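Local coordinates for protein phenylacetaldehyde dehydrogenase (Burkholderia cenocepacia, PDB 4O5H) that probably catalyses the NAD+-dependent oxidation of phenylacetaldehyde to phenylacetate, as a member of the aldehyde dehydrogenase family, at residues I105-E116 against V124-V132; P358-C369 against A388-V396. One frame throughout, in Å; residues are numbered along the deposited sequence.

In the fold
Interaction 1 is a buried contact between helix 109-120, with the end of helix 91-107, and the start of helix 124-145. Interaction 2 is only partly buried and fastens the loop between strands 381-384 and 399-402, at one margin of the seven-stranded sheet, to the start of helix 362-378 and the residues leading into it. The two share no element; the nearest atoms of interactions 1 and 2 are about 8 Å apart. Small aliphatic knobs fill the middle of 105-116 against 124-132, with polar groups at its borders. Residues 358-369 and 388-396 meet instead through aromatic rings, prolyl and backbone atoms, one main-chain hydrogen bond and the aliphatic part of an arginine.

Interaction 1. Residues I105-E116 against V124-V132; sequences IEANARELAEIE and VMVAQGLDV
Helix 109-116 and helix 124-132 run closer to antiparallel than parallel, at 123°, their axes 8.2 Å apart, and the chains come nearest at A113 and Q128, whose CA atoms are 4.8 Å apart. The methyl of A113 is a knob in the hole formed by V124, A127, Q128 and V132. In return V132 enters the hole of I105, A109, L112 and A113: with CG1 anti to the backbone N (chi1 171°), that methyl lies 3.7 Å from A109 CB, while CG2 meets L112 CB. On one border R110 NH1 donates to Q128 OE1 at 3.2 Å, nearly straight and close to the guanidinium plane, with the two flat groups 64° apart. V124 CG2 covers one guanidinium face. R110 NE makes a salt bridge to E114 OE2 at 2.8 Å, on the anti side of the carboxylate, whose other oxygen bonds T23 and L20 N; two edge bonds thus fix the guanidinium's rotation. On the other border one water donates to both E116 OE2 (2.6 Å) and D131 OD2 (2.7 Å), bridging two like charges; K122 pairs with D131, and L188 N and S216 bind E116. This is reciprocal knobs-into-holes packing of two consecutive helices joined by a short connection, within the aldehyde dehydrogenase fold.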
loop_
_atom_site.group_PDB
_atom_site.type_symbol
_atom_site.label_atom_id
_atom_site.label_comp_id
_atom_site.label_asym_id
_atom_site.label_seq_id
_atom_site.Cartn_x
_atom_site.Cartn_y
_atom_site.Cartn_z
ATOM N N ILE A 105 -31.031 -4.599 0.322
ATOM C CA ILE A 105 -30.509 -5.094 1.595
ATOM C C ILE A 105 -31.455 -4.687 2.742
ATOM O O ILE A 105 -31.861 -5.523 3.527
ATOM C CB ILE A 105 -29.081 -4.607 1.860
ATOM C CG1 ILE A 105 -28.120 -5.283 0.850
ATOM C CG2 ILE A 105 -28.666 -4.870 3.306
ATOM C CD1 ILE A 105 -26.765 -4.605 0.756
ATOM N N GLU A 106 -31.820 -3.403 2.761
ATOM C CA GLU A 106 -32.751 -2.910 3.737
ATOM C C GLU A 106 -34.110 -3.605 3.659
ATOM O O GLU A 106 -34.709 -3.869 4.684
ATOM C CB GLU A 106 -32.891 -1.396 3.601
ATOM C CG GLU A 106 -31.632 -0.677 4.116
ATOM C CD GLU A 106 -31.605 0.812 3.857
ATOM O OE1 GLU A 106 -32.452 1.344 3.126
ATOM O OE2 GLU A 106 -30.692 1.477 4.371
ATOM N N ALA A 107 -34.580 -3.890 2.441
ATOM C CA ALA A 107 -35.901 -4.537 2.283
ATOM C C ALA A 107 -35.879 -5.949 2.844
ATOM O O ALA A 107 -36.900 -6.478 3.202
ATOM C CB ALA A 107 -36.347 -4.541 0.801
ATOM N N ASN A 108 -34.713 -6.577 2.868
ATOM C CA ASN A 108 -34.596 -7.951 3.303
ATOM C C ASN A 108 -33.726 -8.075 4.553
ATOM O O ASN A 108 -33.077 -9.090 4.770
ATOM C CB ASN A 108 -34.010 -8.792 2.157
ATOM C CG ASN A 108 -34.953 -8.866 0.958
ATOM O OD1 ASN A 108 -35.902 -9.619 0.973
ATOM N ND2 ASN A 108 -34.691 -8.054 -0.058
ATOM N N ALA A 109 -33.759 -7.045 5.383
ATOM C CA ALA A 109 -32.864 -6.923 6.525
ATOM C C ALA A 109 -33.088 -7.986 7.606
ATOM O O ALA A 109 -32.132 -8.544 8.128
ATOM C CB ALA A 109 -32.983 -5.527 7.117
ATOM N N ARG A 110 -34.328 -8.308 7.935
ATOM C CA ARG A 110 -34.566 -9.332 8.984
ATOM C C ARG A 110 -34.066 -10.709 8.552
ATOM O O ARG A 110 -33.400 -11.392 9.311
ATOM C CB ARG A 110 -36.038 -9.427 9.346
ATOM C CG ARG A 110 -36.337 -10.481 10.372
ATOM C CD ARG A 110 -35.642 -10.220 11.719
ATOM N NE ARG A 110 -35.822 -11.352 12.623
ATOM C CZ ARG A 110 -35.598 -11.314 13.932
ATOM N NH1 ARG A 110 -35.141 -10.223 14.490
ATOM N NH2 ARG A 110 -35.838 -12.373 14.687
ATOM N N GLU A 111 -34.351 -11.094 7.300
ATOM C CA GLU A 111 -33.857 -12.359 6.797
ATOM C C GLU A 111 -32.318 -12.428 6.832
ATOM O O GLU A 111 -31.739 -13.400 7.267
ATOM C CB GLU A 111 -34.315 -12.563 5.337
ATOM C CG GLU A 111 -33.783 -13.846 4.742
ATOM C CD GLU A 111 -34.021 -13.938 3.248
ATOM O OE1 GLU A 111 -34.652 -13.010 2.665
ATOM O OE2 GLU A 111 -33.519 -14.914 2.669
ATOM N N LEU A 112 -31.670 -11.377 6.363
ATOM C CA LEU A 112 -30.203 -11.333 6.413
ATOM C C LEU A 112 -29.674 -11.427 7.815
ATOM O O LEU A 112 -28.675 -12.110 8.060
ATOM C CB LEU A 112 -29.688 -10.052 5.740
ATOM C CG LEU A 112 -29.803 -10.051 4.183
ATOM C CD1 LEU A 112 -29.613 -8.658 3.614
ATOM C CD2 LEU A 112 -28.790 -10.992 3.605
ATOM N N ALA A 113 -30.351 -10.784 8.754
ATOM C CA ALA A 113 -29.957 -10.847 10.168
ATOM C C ALA A 113 -30.113 -12.242 10.735
ATOM O O ALA A 113 -29.250 -12.719 11.451
ATOM C CB ALA A 113 -30.761 -9.869 10.996
ATOM N N GLU A 114 -31.205 -12.912 10.400
ATOM C CA GLU A 114 -31.415 -14.303 10.857
ATOM C C GLU A 114 -30.332 -15.244 10.282
ATOM O O GLU A 114 -29.776 -16.078 10.998
ATOM C CB GLU A 114 -32.829 -14.794 10.467
ATOM C CG GLU A 114 -33.922 -14.054 11.256
ATOM C CD GLU A 114 -35.338 -14.486 10.968
ATOM O OE1 GLU A 114 -35.577 -15.296 10.040
ATOM O OE2 GLU A 114 -36.229 -13.983 11.703
ATOM N N ILE A 115 -30.047 -15.098 8.997
ATOM C CA ILE A 115 -29.043 -15.927 8.379
ATOM C C ILE A 115 -27.733 -15.686 9.103
ATOM O O ILE A 115 -27.004 -16.629 9.441
ATOM C CB ILE A 115 -28.881 -15.582 6.858
ATOM C CG1 ILE A 115 -30.115 -16.005 6.111
ATOM C CG2 ILE A 115 -27.635 -16.239 6.279
ATOM C CD1 ILE A 115 -30.234 -15.436 4.715
ATOM N N GLU A 116 -27.405 -14.420 9.313
ATOM C CA GLU A 116 -26.141 -14.085 9.938
ATOM C C GLU A 116 -26.068 -14.620 11.365
ATOM O O GLU A 116 -25.023 -15.161 11.785
ATOM C CB GLU A 116 -25.928 -12.580 9.951
ATOM C CG GLU A 116 -24.501 -12.176 10.201
ATOM C CD GLU A 116 -23.658 -12.164 8.930
ATOM O OE1 GLU A 116 -23.679 -13.180 8.180
ATOM O OE2 GLU A 116 -23.019 -11.135 8.672
ATOM N N VAL A 124 -29.241 -11.831 16.917
ATOM C CA VAL A 124 -29.963 -11.417 15.743
ATOM C C VAL A 124 -30.329 -9.917 15.790
ATOM O O VAL A 124 -30.330 -9.238 14.765
ATOM C CB VAL A 124 -31.207 -12.283 15.509
ATOM C CG1 VAL A 124 -32.269 -12.069 16.594
ATOM C CG2 VAL A 124 -31.788 -12.022 14.132
ATOM N N MET A 125 -30.613 -9.402 16.970
ATOM C CA MET A 125 -30.973 -7.985 17.073
ATOM C C MET A 125 -29.787 -7.087 16.703
ATOM O O MET A 125 -29.979 -5.997 16.177
ATOM C CB MET A 125 -31.513 -7.651 18.467
ATOM C CG MET A 125 -32.915 -8.220 18.780
ATOM S SD MET A 125 -33.470 -7.857 20.493
ATOM C CE MET A 125 -33.030 -6.092 20.594
ATOM N N VAL A 126 -28.578 -7.513 17.039
ATOM C CA VAL A 126 -27.399 -6.732 16.752
ATOM C C VAL A 126 -27.062 -6.878 15.294
ATOM O O VAL A 126 -26.725 -5.889 14.634
ATOM C CB VAL A 126 -26.201 -7.151 17.635
ATOM C CG1 VAL A 126 -24.980 -6.345 17.300
ATOM C CG2 VAL A 126 -26.510 -6.957 19.134
ATOM N N ALA A 127 -27.137 -8.100 14.762
ATOM C CA ALA A 127 -26.958 -8.335 13.326
ATOM C C ALA A 127 -27.881 -7.427 12.506
ATOM O O ALA A 127 -27.484 -6.895 11.502
ATOM C CB ALA A 127 -27.210 -9.792 12.975
ATOM N N GLN A 128 -29.127 -7.266 12.943
ATOM C CA GLN A 128 -30.085 -6.477 12.182
ATOM C C GLN A 128 -29.814 -4.980 12.291
ATOM O O GLN A 128 -29.718 -4.288 11.261
ATOM C CB GLN A 128 -31.497 -6.785 12.661
ATOM C CG GLN A 128 -32.549 -6.253 11.730
ATOM C CD GLN A 128 -33.947 -6.766 12.052
ATOM O OE1 GLN A 128 -34.156 -7.594 12.937
ATOM N NE2 GLN A 128 -34.913 -6.257 11.317
ATOM N N GLY A 129 -29.626 -4.496 13.543
ATOM C CA GLY A 129 -29.462 -3.088 13.778
ATOM C C GLY A 129 -28.088 -2.508 13.488
ATOM O O GLY A 129 -27.931 -1.315 13.257
ATOM N N LEU A 130 -27.060 -3.340 13.550
ATOM C CA LEU A 130 -25.711 -2.891 13.204
ATOM C C LEU A 130 -25.228 -3.477 11.851
ATOM O O LEU A 130 -25.097 -2.739 10.898
ATOM C CB LEU A 130 -24.726 -3.226 14.276
ATOM C CG LEU A 130 -23.320 -2.734 13.928
ATOM C CD1 LEU A 130 -23.206 -1.232 14.144
ATOM C CD2 LEU A 130 -22.263 -3.378 14.777
ATOM N N ASP A 131 -24.952 -4.780 11.806
ATOM C CA ASP A 131 -24.347 -5.379 10.637
ATOM C C ASP A 131 -25.134 -5.089 9.360
ATOM O O ASP A 131 -24.571 -4.582 8.382
ATOM C CB ASP A 131 -24.193 -6.898 10.772
ATOM C CG ASP A 131 -23.327 -7.297 11.923
ATOM O OD1 ASP A 131 -23.618 -6.853 13.085
ATOM O OD2 ASP A 131 -22.381 -8.122 11.710
ATOM N N VAL A 132 -26.408 -5.458 9.341
ATOM C CA VAL A 132 -27.177 -5.375 8.079
ATOM C C VAL A 132 -27.417 -3.895 7.712
ATOM O O VAL A 132 -27.201 -3.475 6.578
ATOM C CB VAL A 132 -28.484 -6.150 8.188
ATOM C CG1 VAL A 132 -29.344 -5.888 6.988
ATOM C CG2 VAL A 132 -28.223 -7.637 8.365
HETATM O O HOH W 1 -21.794 -8.928 9.202
#

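Interaction 2. Residues P358-C369 against A388-V396; sequences PLVSAKQRERVC and AIDGPGFFV
The ring of F394 lies with one face on the backbone at the start of helix 362-369: A362 N sits 3.5 Å above the plane, over the ring centre, and S361 C nearer the rim. L359 O and R365 NH1 are at its edge. The F395 ring takes P358 on one face, CB lying 3.7 Å from the centroid and only 10° off the normal, a CH-pi contact. The successive rings thus reach different parts of 358-369, F394 the helix start and F395 the proline. F394 O accepts from L359 N at 2.8 Å, the donor lying above the carbonyl plane. R365 crosses F394 at about a right angle, guanidinium and ring planes 80° apart, and F394 CD1 lies over one guanidinium face. The bend at chi3 (58°) turns R365 NH1 toward the loop, where it donates to a water 3.0 Å away that in turn binds P392 O weakly. Along the aliphatic stem of R365, V396 CG2 packs 3.7 Å from both R365 CG and L359 CD1, and C369 SG touches A388 CB. S361 OG caps the helix by accepting from Q364 N. The chemistry is therefore mostly dispersion and CH-pi, with F394 supplying both a ring for the helix start and a carbonyl for L359, just before the helix; the arginine adds an aliphatic stem to the apolar packing and a water-mediated polar end, anchoring a loop without regular secondary structure between strands 381-384 and 399-402.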
loop_
_atom_site.group_PDB
_atom_site.type_symbol
_atom_site.label_atom_id
_atom_site.label_comp_id
_atom_site.label_asym_id
_atom_site.label_seq_id
_atom_site.Cartn_x
_atom_site.Cartn_y
_atom_site.Cartn_z
ATOM N N PRO A 358 -22.513 -17.668 21.270
ATOM C CA PRO A 358 -21.355 -18.586 21.279
ATOM C C PRO A 358 -20.257 -18.025 20.404
ATOM O O PRO A 358 -20.501 -17.085 19.628
ATOM C CB PRO A 358 -21.932 -19.865 20.627
ATOM C CG PRO A 358 -22.929 -19.333 19.664
ATOM C CD PRO A 358 -23.546 -18.114 20.337
ATOM N N LEU A 359 -19.081 -18.600 20.495
ATOM C CA LEU A 359 -18.040 -18.338 19.554
ATOM C C LEU A 359 -18.353 -19.075 18.263
ATOM O O LEU A 359 -19.189 -19.965 18.234
ATOM C CB LEU A 359 -16.682 -18.720 20.154
ATOM C CG LEU A 359 -16.367 -18.124 21.536
ATOM C CD1 LEU A 359 -14.915 -18.380 21.920
ATOM C CD2 LEU A 359 -16.646 -16.626 21.616
ATOM N N VAL A 360 -17.633 -18.758 17.203
ATOM C CA VAL A 360 -18.020 -19.208 15.869
ATOM C C VAL A 360 -17.808 -20.704 15.629
ATOM O O VAL A 360 -18.469 -21.291 14.787
ATOM C CB VAL A 360 -17.304 -18.382 14.792
ATOM C CG1 VAL A 360 -15.867 -18.876 14.603
ATOM C CG2 VAL A 360 -18.050 -18.466 13.498
ATOM N N SER A 361 -16.861 -21.313 16.323
ATOM C CA SER A 361 -16.503 -22.700 16.045
ATOM C C SER A 361 -15.871 -23.366 17.254
ATOM O O SER A 361 -15.431 -22.709 18.209
ATOM C CB SER A 361 -15.488 -22.801 14.893
ATOM O OG SER A 361 -14.249 -22.196 15.249
ATOM N N ALA A 362 -15.789 -24.685 17.199
ATOM C CA ALA A 362 -15.066 -25.408 18.242
ATOM C C ALA A 362 -13.616 -24.993 18.292
ATOM O O ALA A 362 -13.037 -24.939 19.362
ATOM C CB ALA A 362 -15.213 -26.926 18.028
ATOM N N LYS A 363 -12.996 -24.788 17.135
ATOM C CA LYS A 363 -11.588 -24.397 17.076
ATOM C C LYS A 363 -11.380 -23.087 17.804
ATOM O O LYS A 363 -10.398 -22.917 18.513
ATOM C CB LYS A 363 -11.127 -24.230 15.603
ATOM N N GLN A 364 -12.324 -22.163 17.648
ATOM C CA GLN A 364 -12.214 -20.887 18.314
ATOM C C GLN A 364 -12.377 -21.036 19.802
ATOM O O GLN A 364 -11.609 -20.413 20.542
ATOM C CB GLN A 364 -13.221 -19.871 17.809
ATOM C CG GLN A 364 -12.756 -19.110 16.601
ATOM C CD GLN A 364 -11.411 -18.503 16.763
ATOM O OE1 GLN A 364 -10.498 -18.894 16.059
ATOM N NE2 GLN A 364 -11.259 -17.589 17.708
ATOM N N ARG A 365 -13.304 -21.876 20.245
ATOM C CA ARG A 365 -13.414 -22.123 21.676
ATOM C C ARG A 365 -12.126 -22.751 22.235
ATOM O O ARG A 365 -11.654 -22.345 23.277
ATOM C CB ARG A 365 -14.605 -23.005 21.996
ATOM C CG ARG A 365 -14.678 -23.323 23.496
ATOM C CD ARG A 365 -15.714 -24.352 23.783
ATOM N NE ARG A 365 -15.444 -25.607 23.026
ATOM C CZ ARG A 365 -16.356 -26.504 22.632
ATOM N NH1 ARG A 365 -17.632 -26.337 22.900
ATOM N NH2 ARG A 365 -15.977 -27.596 21.938
ATOM N N GLU A 366 -11.534 -23.690 21.495
ATOM C CA GLU A 366 -10.289 -24.313 21.906
ATOM C C GLU A 366 -9.167 -23.280 22.060
ATOM O O GLU A 366 -8.513 -23.235 23.101
ATOM C CB GLU A 366 -9.894 -25.387 20.903
ATOM C CG GLU A 366 -8.584 -26.088 21.185
ATOM C CD GLU A 366 -8.260 -27.183 20.178
ATOM O OE1 GLU A 366 -9.151 -27.639 19.460
ATOM O OE2 GLU A 366 -7.096 -27.612 20.112
ATOM N N ARG A 367 -9.030 -22.398 21.089
ATOM C CA ARG A 367 -8.040 -21.320 21.164
ATOM C C ARG A 367 -8.259 -20.368 22.338
ATOM O O ARG A 367 -7.335 -20.055 23.091
ATOM C CB ARG A 367 -8.046 -20.498 19.894
ATOM C CG ARG A 367 -7.366 -21.180 18.723
ATOM C CD ARG A 367 -7.400 -20.308 17.478
ATOM N NE ARG A 367 -6.710 -19.044 17.724
ATOM C CZ ARG A 367 -5.390 -18.894 17.686
ATOM N NH1 ARG A 367 -4.587 -19.936 17.440
ATOM N NH2 ARG A 367 -4.858 -17.708 17.906
ATOM N N VAL A 368 -9.486 -19.901 22.480
ATOM C CA VAL A 368 -9.787 -18.930 23.505
ATOM C C VAL A 368 -9.594 -19.517 24.893
ATOM O O VAL A 368 -8.983 -18.888 25.753
ATOM C CB VAL A 368 -11.215 -18.351 23.312
ATOM C CG1 VAL A 368 -11.628 -17.515 24.493
ATOM C CG2 VAL A 368 -11.270 -17.518 22.051
ATOM N N CYS A 369 -10.119 -20.721 25.132
ATOM C CA CYS A 369 -9.934 -21.377 26.437
ATOM C C CYS A 369 -8.466 -21.686 26.702
ATOM O O CYS A 369 -8.030 -21.612 27.825
ATOM C CB CYS A 369 -10.773 -22.649 26.538
ATOM S SG CYS A 369 -12.537 -22.216 26.600
ATOM N N ALA A 388 -15.169 -22.626 29.669
ATOM C CA ALA A 388 -16.120 -23.257 28.777
ATOM C C ALA A 388 -17.380 -23.684 29.600
ATOM O O ALA A 388 -17.326 -24.063 30.764
ATOM C CB ALA A 388 -15.486 -24.493 28.099
ATOM N N ILE A 389 -18.492 -23.659 28.905
ATOM C CA ILE A 389 -19.813 -24.007 29.369
ATOM C C ILE A 389 -20.138 -25.306 28.657
ATOM O O ILE A 389 -19.895 -25.417 27.457
ATOM C CB ILE A 389 -20.605 -22.807 28.847
ATOM C CG1 ILE A 389 -20.350 -21.561 29.728
ATOM C CG2 ILE A 389 -22.056 -23.107 28.776
ATOM C CD1 ILE A 389 -20.820 -20.284 29.072
ATOM N N ASP A 390 -20.719 -26.260 29.356
ATOM C CA ASP A 390 -21.164 -27.520 28.755
ATOM C C ASP A 390 -22.252 -27.349 27.703
ATOM O O ASP A 390 -22.954 -26.343 27.672
ATOM C CB ASP A 390 -21.667 -28.496 29.827
ATOM C CG ASP A 390 -20.552 -28.998 30.723
ATOM O OD1 ASP A 390 -19.379 -28.682 30.444
ATOM O OD2 ASP A 390 -20.847 -29.672 31.712
ATOM N N GLY A 391 -22.349 -28.327 26.835
ATOM C CA GLY A 391 -23.380 -28.399 25.810
ATOM C C GLY A 391 -22.732 -28.354 24.443
ATOM O O GLY A 391 -21.504 -28.211 24.344
ATOM N N PRO A 392 -23.534 -28.517 23.402
ATOM C CA PRO A 392 -22.986 -28.679 22.057
ATOM C C PRO A 392 -22.660 -27.389 21.308
ATOM O O PRO A 392 -22.003 -27.485 20.281
ATOM C CB PRO A 392 -24.111 -29.423 21.302
ATOM C CG PRO A 392 -25.348 -28.992 21.983
ATOM C CD PRO A 392 -24.974 -28.840 23.435
ATOM N N GLY A 393 -23.122 -26.213 21.779
ATOM C CA GLY A 393 -22.752 -24.921 21.193
ATOM C C GLY A 393 -21.349 -24.577 21.629
ATOM O O GLY A 393 -20.764 -25.321 22.413
ATOM N N PHE A 394 -20.784 -23.500 21.080
ATOM C CA PHE A 394 -19.389 -23.164 21.353
ATOM C C PHE A 394 -19.285 -21.960 22.300
ATOM O O PHE A 394 -18.616 -20.959 22.024
ATOM C CB PHE A 394 -18.620 -22.948 20.051
ATOM C CG PHE A 394 -18.877 -24.002 19.026
ATOM C CD1 PHE A 394 -18.695 -25.344 19.347
ATOM C CD2 PHE A 394 -19.318 -23.675 17.759
ATOM C CE1 PHE A 394 -18.924 -26.342 18.403
ATOM C CE2 PHE A 394 -19.549 -24.663 16.813
ATOM C CZ PHE A 394 -19.346 -25.985 17.120
ATOM N N PHE A 395 -19.895 -22.093 23.469
ATOM C CA PHE A 395 -20.052 -20.990 24.399
ATOM C C PHE A 395 -18.866 -20.887 25.360
ATOM O O PHE A 395 -18.336 -21.908 25.819
ATOM C CB PHE A 395 -21.335 -21.199 25.207
ATOM C CG PHE A 395 -22.596 -20.969 24.419
ATOM C CD1 PHE A 395 -23.089 -19.687 24.221
ATOM C CD2 PHE A 395 -23.314 -22.050 23.923
ATOM C CE1 PHE A 395 -24.276 -19.470 23.538
ATOM C CE2 PHE A 395 -24.479 -21.837 23.229
ATOM C CZ PHE A 395 -24.961 -20.544 23.034
ATOM N N VAL A 396 -18.498 -19.649 25.662
ATOM C CA VAL A 396 -17.473 -19.312 26.620
ATOM C C VAL A 396 -17.929 -18.122 27.454
ATOM O O VAL A 396 -18.599 -17.215 26.946
ATOM C CB VAL A 396 -16.203 -18.909 25.865
ATOM C CG1 VAL A 396 -15.185 -18.321 26.826
ATOM C CG2 VAL A 396 -15.641 -20.120 25.144
HETATM O O HOH W 2 -19.309 -28.113 21.222
#